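Local coordinates for protein endo-beta-mannanase (PDB 7BOB) that hydrolyses beta-1,4-mannosidic linkages as a family 5 glycoside hydrolase, probably releasing mannose from chain ends in the hindgut of a wood-feeding termite, at residues P26-V31 against A36-E41; I151-E156 against G180-V185; S253-P258 against T284-R289; D494-T499 against M532-G537; T505-Y510 against Y580-T585. All blocks are in the same frame, centred on the assembly; numbering follows the deposited sequence.

Contact 1: residues P26-V31 against A36-E41; sequences PASCGV and AWPEDE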
# COMPACT_ATOMS: atom_id res chain seq x y z
N PRO A 26 7.58 37.87 -10.07
CA PRO A 26 8.27 38.96 -9.38
C PRO A 26 8.72 38.55 -7.99
O PRO A 26 8.09 37.72 -7.33
CB PRO A 26 7.20 40.06 -9.29
CG PRO A 26 6.11 39.63 -10.22
CD PRO A 26 6.15 38.15 -10.26
N ALA A 27 9.83 39.15 -7.54
CA ALA A 27 10.33 38.90 -6.19
C ALA A 27 9.30 39.25 -5.11
O ALA A 27 9.16 38.53 -4.11
CB ALA A 27 11.60 39.69 -5.94
N SER A 28 8.61 40.39 -5.27
CA SER A 28 7.86 40.95 -4.16
C SER A 28 6.55 40.21 -3.89
O SER A 28 6.04 40.28 -2.76
CB SER A 28 7.55 42.42 -4.41
OG SER A 28 6.68 42.55 -5.51
N CYS A 29 6.01 39.50 -4.87
CA CYS A 29 4.69 38.89 -4.72
C CYS A 29 4.59 37.45 -5.19
O CYS A 29 3.51 36.87 -5.06
CB CYS A 29 3.65 39.73 -5.50
SG CYS A 29 4.12 40.02 -7.25
N GLY A 30 5.66 36.86 -5.74
CA GLY A 30 5.59 35.52 -6.28
C GLY A 30 4.34 35.26 -7.09
O GLY A 30 3.99 36.04 -7.99
N VAL A 31 3.63 34.18 -6.74
CA VAL A 31 2.48 33.69 -7.49
C VAL A 31 1.29 34.63 -7.47
O VAL A 31 0.31 34.36 -8.18
CB VAL A 31 2.00 32.34 -6.94
CG1 VAL A 31 3.07 31.29 -7.10
CG2 VAL A 31 1.56 32.48 -5.47
N ALA A 36 -1.21 41.56 -7.46
CA ALA A 36 -0.43 42.66 -6.91
C ALA A 36 0.06 43.63 -7.99
O ALA A 36 0.24 44.82 -7.70
CB ALA A 36 0.75 42.10 -6.11
N TRP A 37 0.25 43.14 -9.22
CA TRP A 37 0.79 43.83 -10.39
C TRP A 37 1.77 44.96 -10.05
O TRP A 37 1.42 46.13 -10.16
CB TRP A 37 -0.36 44.39 -11.24
CG TRP A 37 0.06 44.64 -12.68
CD1 TRP A 37 0.07 45.83 -13.35
CD2 TRP A 37 0.55 43.65 -13.61
NE1 TRP A 37 0.51 45.65 -14.64
CE2 TRP A 37 0.81 44.32 -14.83
CE3 TRP A 37 0.77 42.28 -13.54
CZ2 TRP A 37 1.29 43.65 -15.96
CZ3 TRP A 37 1.25 41.61 -14.66
CH2 TRP A 37 1.51 42.30 -15.85
N PRO A 38 3.00 44.64 -9.63
CA PRO A 38 4.02 45.69 -9.46
C PRO A 38 4.71 45.95 -10.79
O PRO A 38 5.77 45.38 -11.12
CB PRO A 38 4.96 45.07 -8.42
CG PRO A 38 4.91 43.58 -8.73
CD PRO A 38 3.52 43.30 -9.28
N GLU A 39 4.09 46.82 -11.59
CA GLU A 39 4.45 46.88 -13.01
C GLU A 39 5.86 47.42 -13.21
O GLU A 39 6.60 46.91 -14.06
CB GLU A 39 3.45 47.71 -13.78
CG GLU A 39 3.64 47.57 -15.29
CD GLU A 39 2.60 48.34 -16.09
OE1 GLU A 39 1.50 47.79 -16.32
OE2 GLU A 39 2.90 49.48 -16.50
N ASP A 40 6.28 48.44 -12.45
CA ASP A 40 7.66 48.91 -12.60
C ASP A 40 8.64 47.79 -12.28
O ASP A 40 9.64 47.60 -12.99
CB ASP A 40 7.93 50.12 -11.71
CG ASP A 40 7.28 51.39 -12.23
OD1 ASP A 40 6.74 51.38 -13.37
OD2 ASP A 40 7.30 52.40 -11.49
N GLU A 41 8.37 47.03 -11.21
CA GLU A 41 9.22 45.90 -10.85
C GLU A 41 9.29 44.89 -11.99
O GLU A 41 10.38 44.48 -12.39
CB GLU A 41 8.70 45.26 -9.56
CG GLU A 41 9.47 43.99 -9.13
CD GLU A 41 8.98 43.42 -7.79
OE1 GLU A 41 7.97 43.94 -7.25
OE2 GLU A 41 9.62 42.45 -7.29
O HOH W 1 11.30 40.97 -8.87
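Where the loop after strand 20-23, the first of the barrel, meets the start of helix 39-51, the carboxylate of Glu41 grips Ser28 with both of its oxygens. The Ser28 hydroxyl OG donates to Glu41 OE1 at 2.6 Å, while the backbone N of the same serine gives its hydrogen to Glu41 OE2 at 3.1 Å and a moderately bent 143°. Each donor arrives on the syn side of its oxygen, about 18° out of the carboxylate plane, which fixes the rotation of the group. Glu41 OE2 also accepts a water that stands 2.7 Å from it and takes the N-H of Ala27. With CG anti to the backbone N (chi1 176°) and the chain extended beyond it, the glutamate reaches from the first turn of its helix, whose N-terminal end would tend to favour the negative charge. A glutamine here would probably leave one of the two Ser28 donors without an acceptor and break the paired grip. Beside this polar clasp, Cys29 SG lies 3.9 Å from Pro38 CD, and Cys29 CB meets Ala36 CB at 3.8 Å. Pro38, centre of an inverse gamma turn, takes the N-cap position of helix 39-51. Pro26 packs on Ile42 of that helix, and Trp37 packs on Arg80 and Leu84 of helix 75-89.

Contact 2: residues I151-E156 against G180-V185; sequences IDLGNE and GAIREV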
# COMPACT_ATOMS: atom_id res chain seq x y z
N ILE A 151 2.93 28.17 -27.10
CA ILE A 151 1.96 28.27 -26.01
C ILE A 151 2.10 27.04 -25.13
O ILE A 151 1.97 25.91 -25.60
CB ILE A 151 0.53 28.43 -26.54
CG1 ILE A 151 0.41 29.75 -27.34
CG2 ILE A 151 -0.48 28.35 -25.38
CD1 ILE A 151 -0.82 29.84 -28.21
N ASP A 152 2.35 27.27 -23.84
CA ASP A 152 2.53 26.21 -22.85
C ASP A 152 1.17 25.79 -22.28
O ASP A 152 0.49 26.59 -21.63
CB ASP A 152 3.46 26.70 -21.73
CG ASP A 152 3.94 25.58 -20.84
OD1 ASP A 152 4.10 24.45 -21.36
OD2 ASP A 152 4.17 25.81 -19.63
N LEU A 153 0.79 24.54 -22.53
CA LEU A 153 -0.51 24.02 -22.10
C LEU A 153 -0.75 24.24 -20.61
O LEU A 153 -1.83 24.66 -20.19
CB LEU A 153 -0.60 22.53 -22.43
CG LEU A 153 -1.97 21.88 -22.30
CD1 LEU A 153 -3.03 22.76 -22.99
CD2 LEU A 153 -1.92 20.50 -22.92
N GLY A 154 0.25 23.95 -19.79
CA GLY A 154 0.14 24.22 -18.36
C GLY A 154 1.42 23.79 -17.70
O GLY A 154 2.31 23.20 -18.32
N ASN A 155 1.52 24.08 -16.41
CA ASN A 155 2.72 23.76 -15.66
C ASN A 155 2.57 22.41 -14.96
O ASN A 155 1.77 22.26 -14.03
CB ASN A 155 3.05 24.83 -14.63
CG ASN A 155 4.38 24.54 -13.99
OD1 ASN A 155 5.29 24.12 -14.68
ND2 ASN A 155 4.47 24.67 -12.67
N GLU A 156 3.36 21.43 -15.40
CA GLU A 156 3.54 20.16 -14.70
C GLU A 156 2.19 19.51 -14.43
O GLU A 156 1.87 19.11 -13.31
CB GLU A 156 4.33 20.36 -13.41
CG GLU A 156 5.71 21.00 -13.67
CD GLU A 156 6.72 20.76 -12.57
OE1 GLU A 156 6.32 20.60 -11.39
OE2 GLU A 156 7.94 20.72 -12.90
N GLY A 180 -7.00 21.32 -29.06
CA GLY A 180 -7.94 21.65 -30.11
C GLY A 180 -8.58 23.01 -29.91
O GLY A 180 -8.82 23.74 -30.88
N ALA A 181 -8.87 23.36 -28.65
CA ALA A 181 -9.44 24.67 -28.34
C ALA A 181 -8.46 25.78 -28.68
O ALA A 181 -8.85 26.84 -29.19
CB ALA A 181 -9.82 24.74 -26.87
N ILE A 182 -7.17 25.57 -28.38
CA ILE A 182 -6.17 26.57 -28.70
C ILE A 182 -6.10 26.76 -30.21
O ILE A 182 -5.95 27.89 -30.71
CB ILE A 182 -4.82 26.17 -28.09
CG1 ILE A 182 -4.79 26.51 -26.60
CG2 ILE A 182 -3.65 26.83 -28.83
CD1 ILE A 182 -3.86 25.59 -25.79
N ARG A 183 -6.25 25.67 -30.95
CA ARG A 183 -6.13 25.72 -32.40
C ARG A 183 -7.40 26.22 -33.08
O ARG A 183 -7.37 26.47 -34.29
CB ARG A 183 -5.74 24.34 -32.94
CG ARG A 183 -4.32 23.91 -32.54
CD ARG A 183 -3.78 22.76 -33.40
NE ARG A 183 -2.62 22.13 -32.77
CZ ARG A 183 -1.40 22.65 -32.74
NH1 ARG A 183 -1.13 23.82 -33.32
NH2 ARG A 183 -0.43 21.99 -32.12
N GLU A 184 -8.51 26.37 -32.35
CA GLU A 184 -9.66 27.08 -32.90
C GLU A 184 -9.37 28.57 -33.08
O GLU A 184 -10.10 29.25 -33.80
CB GLU A 184 -10.88 26.90 -32.00
CG GLU A 184 -11.59 25.58 -32.17
CD GLU A 184 -12.71 25.39 -31.17
OE1 GLU A 184 -13.25 26.43 -30.71
OE2 GLU A 184 -13.04 24.23 -30.82
N VAL A 185 -8.32 29.08 -32.43
CA VAL A 185 -7.93 30.47 -32.54
C VAL A 185 -6.60 30.62 -33.27
O VAL A 185 -6.46 31.50 -34.12
CB VAL A 185 -7.86 31.12 -31.14
CG1 VAL A 185 -7.26 32.52 -31.21
CG2 VAL A 185 -9.25 31.13 -30.51
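Apolar packing makes the whole of this contact: Ile182, on helix 168-183, pushes its forked side chain between Ile151 and Leu153 of strand 151-154. Its two branches serve different partners. The CG2 methyl of Ile182 meets CD1 of Ile151 at 4.2 Å, and the longer branch ends with Ile182 CD1 against Leu153 CD1 at 4.1 Å. Ile151 and Ile182 run antiparallel alongside one another, whereas Leu153 crosses Ile182 at a slant. In Leu153, CG stands anti to the backbone N (chi1 -169°), and the tip of the side chain comes closer to the helix than its base does. Leu99 of strand 94-101, Ile191 of strand 191-192 and Thr138 of helix 124-141 also lie against Ile182; all three touching side chains are buried.

Polar interactions are kept apart from this layer and run to other parts of the chain. Asp152 starts out away from the helix and is held by a salt bridge to Arg58 and hydrogen bonds to Ser98 and Gln280. Next along the chain from Ile182, Arg183 makes a salt bridge with Asp235.

Strand 151-154, helix 168-183 and strand 191-192 form a beta-alpha-beta crossover of the (beta/alpha)8 barrel, with Ile182 packed between helix and sheet. In family 5 glycosidases the fourth strand ends in an Asn-Glu pair carrying the acid/base; Asn155 and Glu156 are consistent with that pair, and Glu156 is probably the acid/base.

Contact 3: residues S253-P258 against T284-R289; sequences SGLADP and TILTSR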
# COMPACT_ATOMS: atom_id res chain seq x y z
N SER A 253 23.77 11.89 -5.04
CA SER A 253 24.37 12.57 -3.89
C SER A 253 24.52 14.07 -4.07
O SER A 253 25.06 14.73 -3.17
CB SER A 253 25.72 11.94 -3.53
OG SER A 253 25.58 10.53 -3.42
N GLY A 254 24.02 14.64 -5.16
CA GLY A 254 23.96 16.09 -5.27
C GLY A 254 24.78 16.70 -6.39
O GLY A 254 25.10 16.03 -7.38
N LEU A 255 25.12 17.97 -6.23
CA LEU A 255 25.65 18.76 -7.35
C LEU A 255 26.95 18.17 -7.90
O LEU A 255 27.16 18.15 -9.12
CB LEU A 255 25.86 20.19 -6.90
CG LEU A 255 24.57 20.93 -6.59
CD1 LEU A 255 24.85 22.16 -5.75
CD2 LEU A 255 23.84 21.27 -7.87
N ALA A 256 27.81 17.66 -7.02
CA ALA A 256 29.10 17.11 -7.45
C ALA A 256 29.02 15.66 -7.91
O ALA A 256 30.02 15.15 -8.44
CB ALA A 256 30.12 17.21 -6.31
N ASP A 257 27.88 14.99 -7.73
CA ASP A 257 27.78 13.56 -8.06
C ASP A 257 27.57 13.36 -9.55
O ASP A 257 26.61 13.90 -10.11
CB ASP A 257 26.63 12.92 -7.27
CG ASP A 257 26.49 11.42 -7.53
OD1 ASP A 257 27.35 10.81 -8.22
OD2 ASP A 257 25.50 10.84 -7.05
N PRO A 258 28.43 12.60 -10.23
CA PRO A 258 28.15 12.23 -11.63
C PRO A 258 26.80 11.53 -11.86
O PRO A 258 26.21 11.69 -12.94
CB PRO A 258 29.32 11.29 -11.98
CG PRO A 258 30.41 11.65 -11.01
CD PRO A 258 29.76 12.15 -9.76
N THR A 284 19.34 24.66 -9.86
CA THR A 284 20.18 23.98 -8.88
C THR A 284 19.52 23.84 -7.52
O THR A 284 19.98 23.01 -6.73
CB THR A 284 21.52 24.72 -8.67
OG1 THR A 284 21.25 26.06 -8.25
CG2 THR A 284 22.36 24.70 -9.96
N ILE A 285 18.47 24.62 -7.25
CA ILE A 285 17.74 24.60 -5.98
C ILE A 285 18.59 25.23 -4.88
O ILE A 285 18.20 26.23 -4.27
CB ILE A 285 17.28 23.18 -5.57
CG1 ILE A 285 16.36 22.59 -6.64
CG2 ILE A 285 16.58 23.22 -4.18
CD1 ILE A 285 15.05 23.40 -6.82
N LEU A 286 19.74 24.63 -4.59
CA LEU A 286 20.69 25.31 -3.72
C LEU A 286 21.32 26.43 -4.53
O LEU A 286 21.81 26.20 -5.65
CB LEU A 286 21.75 24.34 -3.21
CG LEU A 286 21.21 23.01 -2.66
CD1 LEU A 286 22.36 22.06 -2.37
CD2 LEU A 286 20.33 23.21 -1.40
N THR A 287 21.24 27.67 -4.01
CA THR A 287 21.86 28.78 -4.73
C THR A 287 22.60 29.74 -3.79
O THR A 287 22.89 30.87 -4.19
CB THR A 287 20.83 29.60 -5.54
OG1 THR A 287 19.95 30.26 -4.63
CG2 THR A 287 20.00 28.73 -6.50
N SER A 288 22.92 29.32 -2.57
CA SER A 288 23.58 30.20 -1.62
C SER A 288 25.05 30.39 -1.99
O SER A 288 25.59 29.74 -2.89
CB SER A 288 23.44 29.67 -0.19
OG SER A 288 24.41 28.67 0.10
N ARG A 289 25.69 31.35 -1.31
CA ARG A 289 27.10 31.62 -1.53
C ARG A 289 27.93 30.38 -1.27
O ARG A 289 28.83 30.04 -2.06
CB ARG A 289 27.55 32.78 -0.64
CG ARG A 289 28.96 33.27 -0.87
CD ARG A 289 29.70 33.54 0.45
NE ARG A 289 31.15 33.55 0.26
CZ ARG A 289 31.95 32.48 0.36
NH1 ARG A 289 31.44 31.29 0.66
NH2 ARG A 289 33.26 32.62 0.17
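Leu286 and Thr284, the two residues that Leu255 touches, are tied together at a flat group: Thr284 OG1 donates to Leu286 O at 2.7 Å from above the carbonyl plane, 36° out of it. The other flat group, the Asp257 carboxylate, takes Ser253 N on the anti lone pair of OD2 at 2.9 Å, while its OD1 caps Leu259 N at the start of helix 258-272. Between these two braced loops the contact is purely apolar. Leu255 CD1 lies 4.2 Å from Leu286 CD1, the two side chains set at a slant, and Leu255 CD2 rests at the same 4.2 Å from Thr284 CB. The loops follow strands 237-241 and 277-282, the sixth and seventh of the (beta/alpha)8 barrel, and Leu255 projects from a type I turn running from Gly254 to Asp257. In both leucines CG lies beside the backbone N, chi1 being -67° in Leu255, and the CD1 methyls meet. Thr295 and Tyr298 of helix 292-309 close over Leu255 and Thr284. The second subunit reaches the same place: its Asp494 accepts a hydrogen bond from Leu255 N, and its Tyr495 packs on Leu286 and Ile285.

Contact 4: residues D494-T499 against M532-G537; sequences DYRAAT and MTDNEG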
# COMPACT_ATOMS: atom_id res chain seq x y z
N ASP A 494 14.32 -26.16 -15.62
CA ASP A 494 13.52 -26.11 -14.40
C ASP A 494 13.74 -24.74 -13.77
O ASP A 494 14.69 -24.03 -14.11
CB ASP A 494 13.92 -27.22 -13.41
CG ASP A 494 12.93 -27.36 -12.24
OD1 ASP A 494 11.82 -26.76 -12.29
OD2 ASP A 494 13.26 -28.06 -11.26
N TYR A 495 12.86 -24.40 -12.84
CA TYR A 495 13.17 -23.34 -11.89
C TYR A 495 14.20 -23.84 -10.88
O TYR A 495 14.43 -25.04 -10.73
CB TYR A 495 11.92 -22.88 -11.17
CG TYR A 495 10.78 -22.58 -12.11
CD1 TYR A 495 10.73 -21.38 -12.81
CD2 TYR A 495 9.77 -23.52 -12.31
CE1 TYR A 495 9.68 -21.12 -13.68
CE2 TYR A 495 8.74 -23.27 -13.17
CZ TYR A 495 8.69 -22.07 -13.84
OH TYR A 495 7.63 -21.84 -14.69
N ARG A 496 14.77 -22.91 -10.13
CA ARG A 496 15.60 -23.24 -8.98
C ARG A 496 15.44 -22.13 -7.95
O ARG A 496 14.88 -21.08 -8.25
CB ARG A 496 17.06 -23.41 -9.38
CG ARG A 496 17.55 -22.26 -10.26
CD ARG A 496 19.05 -22.07 -10.09
NE ARG A 496 19.35 -21.78 -8.70
CZ ARG A 496 20.54 -21.96 -8.14
NH1 ARG A 496 21.55 -22.42 -8.87
NH2 ARG A 496 20.70 -21.67 -6.85
N ALA A 497 15.98 -22.35 -6.76
CA ALA A 497 15.81 -21.37 -5.68
C ALA A 497 16.48 -20.04 -6.04
O ALA A 497 17.59 -20.00 -6.59
CB ALA A 497 16.39 -21.92 -4.37
N ALA A 498 15.82 -18.95 -5.67
CA ALA A 498 16.28 -17.61 -6.01
C ALA A 498 17.32 -17.11 -5.02
O ALA A 498 17.26 -15.96 -4.56
CB ALA A 498 15.10 -16.63 -6.06
N THR A 499 18.29 -17.96 -4.70
CA THR A 499 19.38 -17.60 -3.80
C THR A 499 20.48 -16.89 -4.57
O THR A 499 20.59 -17.03 -5.79
CB THR A 499 19.92 -18.87 -3.13
OG1 THR A 499 20.35 -19.79 -4.14
CG2 THR A 499 18.86 -19.49 -2.26
N MET A 532 30.20 -17.67 -18.29
CA MET A 532 30.52 -17.59 -16.88
C MET A 532 29.58 -18.49 -16.11
O MET A 532 28.44 -18.74 -16.53
CB MET A 532 30.40 -16.16 -16.33
CG MET A 532 31.47 -15.20 -16.80
SD MET A 532 31.04 -13.47 -16.46
CE MET A 532 30.50 -13.61 -14.74
N THR A 533 30.04 -18.97 -14.96
CA THR A 533 29.24 -19.78 -14.07
C THR A 533 29.19 -19.07 -12.73
O THR A 533 30.03 -18.21 -12.44
CB THR A 533 29.85 -21.19 -13.88
OG1 THR A 533 31.25 -21.08 -13.60
CG2 THR A 533 29.67 -22.02 -15.14
N ASP A 534 28.20 -19.41 -11.92
CA ASP A 534 28.30 -18.97 -10.54
C ASP A 534 29.34 -19.84 -9.82
O ASP A 534 29.95 -20.73 -10.42
CB ASP A 534 26.93 -18.99 -9.86
CG ASP A 534 26.33 -20.37 -9.79
OD1 ASP A 534 26.87 -21.27 -10.46
OD2 ASP A 534 25.32 -20.56 -9.07
N ASN A 535 29.58 -19.56 -8.54
CA ASN A 535 30.67 -20.22 -7.85
C ASN A 535 30.33 -21.67 -7.51
O ASN A 535 31.24 -22.44 -7.18
CB ASN A 535 31.09 -19.42 -6.60
CG ASN A 535 30.11 -19.53 -5.42
OD1 ASN A 535 28.96 -19.96 -5.58
ND2 ASN A 535 30.57 -19.13 -4.24
N GLU A 536 29.06 -22.06 -7.61
CA GLU A 536 28.63 -23.45 -7.51
C GLU A 536 28.32 -24.07 -8.88
O GLU A 536 27.39 -24.87 -9.00
CB GLU A 536 27.42 -23.57 -6.58
CG GLU A 536 26.15 -22.87 -7.05
CD GLU A 536 24.93 -23.31 -6.26
OE1 GLU A 536 24.24 -22.44 -5.66
OE2 GLU A 536 24.64 -24.53 -6.23
N GLY A 537 29.08 -23.67 -9.92
CA GLY A 537 29.22 -24.42 -11.16
C GLY A 537 28.18 -24.20 -12.25
O GLY A 537 28.44 -24.57 -13.40
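Arg496 and Glu536 reach for each other from facing sides, with the guanidinium and carboxylate planes turned 81° apart. Glu536 OE1 comes to the guanidinium edge, near its plane, and stands 3.8 Å from Arg496 NH2, a long salt bridge. Asp534 lies obliquely to the same group: its OD2 is 4.2 Å from Arg496 NH1 and well out of the plane, so it offers charge alone. That aspartate is engaged elsewhere, by a salt bridge to Arg520 and a hydrogen bond from Ser538 N. The guanidinium is steadied from its own side, where Arg496 NE donates to Ala497 O at 3.3 Å almost in the guanidinium plane, and NH2 makes a weak bond to Thr499 OG1. A bend at chi3 (-59°) turns the guanidinium so that NE meets the Ala497 carbonyl, just before the inverse gamma turn centred on Ala498. A leucine in its place would probably leave Glu536 without its counter-charge across the contact and the Ala497 carbonyl without its side-chain donor. The type I turn from Asp534 to Gly537 follows strand 529-533, at one edge of the mixed sheet. Strand 490-496 pairs antiparallel with strand 520-525 and, through Asp494 and Tyr495, meets the third subunit.

Contact 5: residues T505-Y510 against Y580-T585; sequences TDEGPY and YAALLT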
# COMPACT_ATOMS: atom_id res chain seq x y z
N THR A 505 34.24 -11.99 -13.00
CA THR A 505 34.85 -11.74 -14.30
C THR A 505 36.37 -11.68 -14.09
O THR A 505 36.88 -11.90 -12.99
CB THR A 505 34.34 -10.45 -14.95
OG1 THR A 505 34.71 -9.32 -14.16
CG2 THR A 505 32.82 -10.47 -15.14
N ASP A 506 37.10 -11.35 -15.15
CA ASP A 506 38.56 -11.31 -15.04
C ASP A 506 39.06 -10.14 -14.21
O ASP A 506 40.27 -10.06 -13.95
CB ASP A 506 39.18 -11.27 -16.44
CG ASP A 506 38.97 -12.56 -17.20
OD1 ASP A 506 38.87 -13.63 -16.56
OD2 ASP A 506 38.89 -12.51 -18.45
N GLU A 507 38.18 -9.23 -13.78
CA GLU A 507 38.62 -8.08 -12.99
C GLU A 507 38.25 -8.17 -11.52
O GLU A 507 38.82 -7.44 -10.71
CB GLU A 507 38.04 -6.78 -13.57
CG GLU A 507 38.41 -6.48 -15.03
CD GLU A 507 37.19 -6.03 -15.83
OE1 GLU A 507 36.44 -6.92 -16.29
OE2 GLU A 507 36.97 -4.80 -15.98
N GLY A 508 37.31 -9.04 -11.14
CA GLY A 508 36.92 -9.13 -9.76
C GLY A 508 35.64 -9.91 -9.52
O GLY A 508 35.00 -10.42 -10.45
N PRO A 509 35.26 -9.99 -8.25
CA PRO A 509 34.09 -10.78 -7.84
C PRO A 509 32.78 -9.99 -7.90
O PRO A 509 32.75 -8.77 -7.79
CB PRO A 509 34.43 -11.12 -6.39
CG PRO A 509 35.13 -9.86 -5.92
CD PRO A 509 35.93 -9.37 -7.10
N TYR A 510 31.69 -10.74 -8.04
CA TYR A 510 30.35 -10.17 -8.14
C TYR A 510 29.36 -11.06 -7.43
O TYR A 510 29.49 -12.29 -7.43
CB TYR A 510 29.93 -10.02 -9.59
CG TYR A 510 30.64 -8.91 -10.29
CD1 TYR A 510 30.17 -7.61 -10.23
CD2 TYR A 510 31.82 -9.17 -11.01
CE1 TYR A 510 30.84 -6.57 -10.89
CE2 TYR A 510 32.49 -8.14 -11.66
CZ TYR A 510 32.00 -6.84 -11.60
OH TYR A 510 32.66 -5.82 -12.23
N TYR A 580 29.73 -3.87 -17.13
CA TYR A 580 29.25 -3.68 -18.50
C TYR A 580 30.38 -3.77 -19.51
O TYR A 580 30.21 -4.33 -20.60
CB TYR A 580 28.54 -2.33 -18.64
CG TYR A 580 27.24 -2.25 -17.89
CD1 TYR A 580 26.04 -2.66 -18.48
CD2 TYR A 580 27.21 -1.78 -16.59
CE1 TYR A 580 24.86 -2.61 -17.79
CE2 TYR A 580 26.04 -1.73 -15.89
CZ TYR A 580 24.87 -2.14 -16.50
OH TYR A 580 23.71 -2.08 -15.79
N ALA A 581 31.54 -3.19 -19.18
CA ALA A 581 32.67 -3.21 -20.11
C ALA A 581 33.08 -4.65 -20.43
O ALA A 581 33.25 -5.01 -21.60
CB ALA A 581 33.85 -2.42 -19.54
N ALA A 582 33.20 -5.49 -19.41
CA ALA A 582 33.63 -6.87 -19.64
C ALA A 582 32.66 -7.63 -20.55
O ALA A 582 33.09 -8.43 -21.40
CB ALA A 582 33.78 -7.60 -18.31
N LEU A 583 31.36 -7.37 -20.42
CA LEU A 583 30.38 -8.17 -21.13
C LEU A 583 30.01 -7.62 -22.50
O LEU A 583 29.41 -8.35 -23.30
CB LEU A 583 29.11 -8.30 -20.30
CG LEU A 583 29.26 -9.20 -19.07
CD1 LEU A 583 27.91 -9.70 -18.75
CD2 LEU A 583 30.20 -10.35 -19.35
N LEU A 584 30.31 -6.35 -22.76
CA LEU A 584 30.00 -5.76 -24.05
C LEU A 584 30.91 -6.34 -25.12
O LEU A 584 32.12 -6.44 -24.93
CB LEU A 584 30.16 -4.24 -23.97
CG LEU A 584 28.94 -3.54 -23.38
CD1 LEU A 584 29.19 -2.05 -23.20
CD2 LEU A 584 27.73 -3.80 -24.26
N THR A 585 30.32 -6.73 -26.25
CA THR A 585 31.05 -7.25 -27.40
C THR A 585 30.93 -6.28 -28.56
O THR A 585 30.08 -5.39 -28.57
CB THR A 585 30.52 -8.63 -27.82
OG1 THR A 585 29.14 -8.53 -28.19
CG2 THR A 585 30.68 -9.65 -26.70
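Thr505 comes nearest to Ala582 in the backbone, their CA atoms 7.3 Å apart, where a tight hairpin turn approaches the last turn of helix 569-583. The hairpin joins antiparallel strands 501-505 and 508-512; Thr505 N bonds weakly to Gly508 O at 3.1 Å, and Gly508 N returns a weak bond to Thr505 O. On the other side, Leu584 N still bonds to Tyr580 O at 3.0 Å, but Leu584 itself has left helical geometry and the chain runs on as loop.

No hydrogen bond joins the two segments. The CB methyl of Ala582 is the shared surface: Glu507 OE1 lies 3.4 Å from it, and Thr505 CG2 meets it at 4.4 Å. The glutamate chain bends at chi2 (135°), and its OE1 comes to the Ala582 methyl. The Thr505 hydroxyl faces back into the turn, where OG1 accepts a long, weak bond of 3.5 Å from Glu507 N, leaving CG2 to meet the alanine. Glu507 also rests on Ala578, one turn earlier in the helix. Deeper in, Tyr510 bonds through its hydroxyl to Ser575 O and meets Trp579 edge-to-face, and Thr505 also packs on Trp579.

Tyr580 packs on Ala416, Leu419 and Ile446. Helix 569-583 thus has the hairpin over one flank while another lies by helix 406-422 and the mixed sheet, a surface arrangement in the alpha/beta domain that follows the barrel.

How the contacts relate
Contacts 1, 2 and 3 belong to the (beta/alpha)8 barrel, contacts 4 and 5 to the C-terminal alpha/beta domain, so contacts 1 and 4 have centres about 65 Å apart. Contacts 2 and 3 are buried and wholly apolar across their segments; contact 1, partly buried, is carried by hydrogen bonds to one carboxylate, contact 4 by a long salt bridge and a neighbouring charge, and contact 5, at the surface, by van der Waals contact on one alanine methyl. Contacts 4 and 5 touch, Met532 SD lying 3.7 Å from Thr505 CG2, and their segments alternate along the chain. Contacts 3 and 4 meet between subunits: the loop of one chain receives Asp494 and Tyr495 of another, joining barrel to C-terminal domain across the trimer.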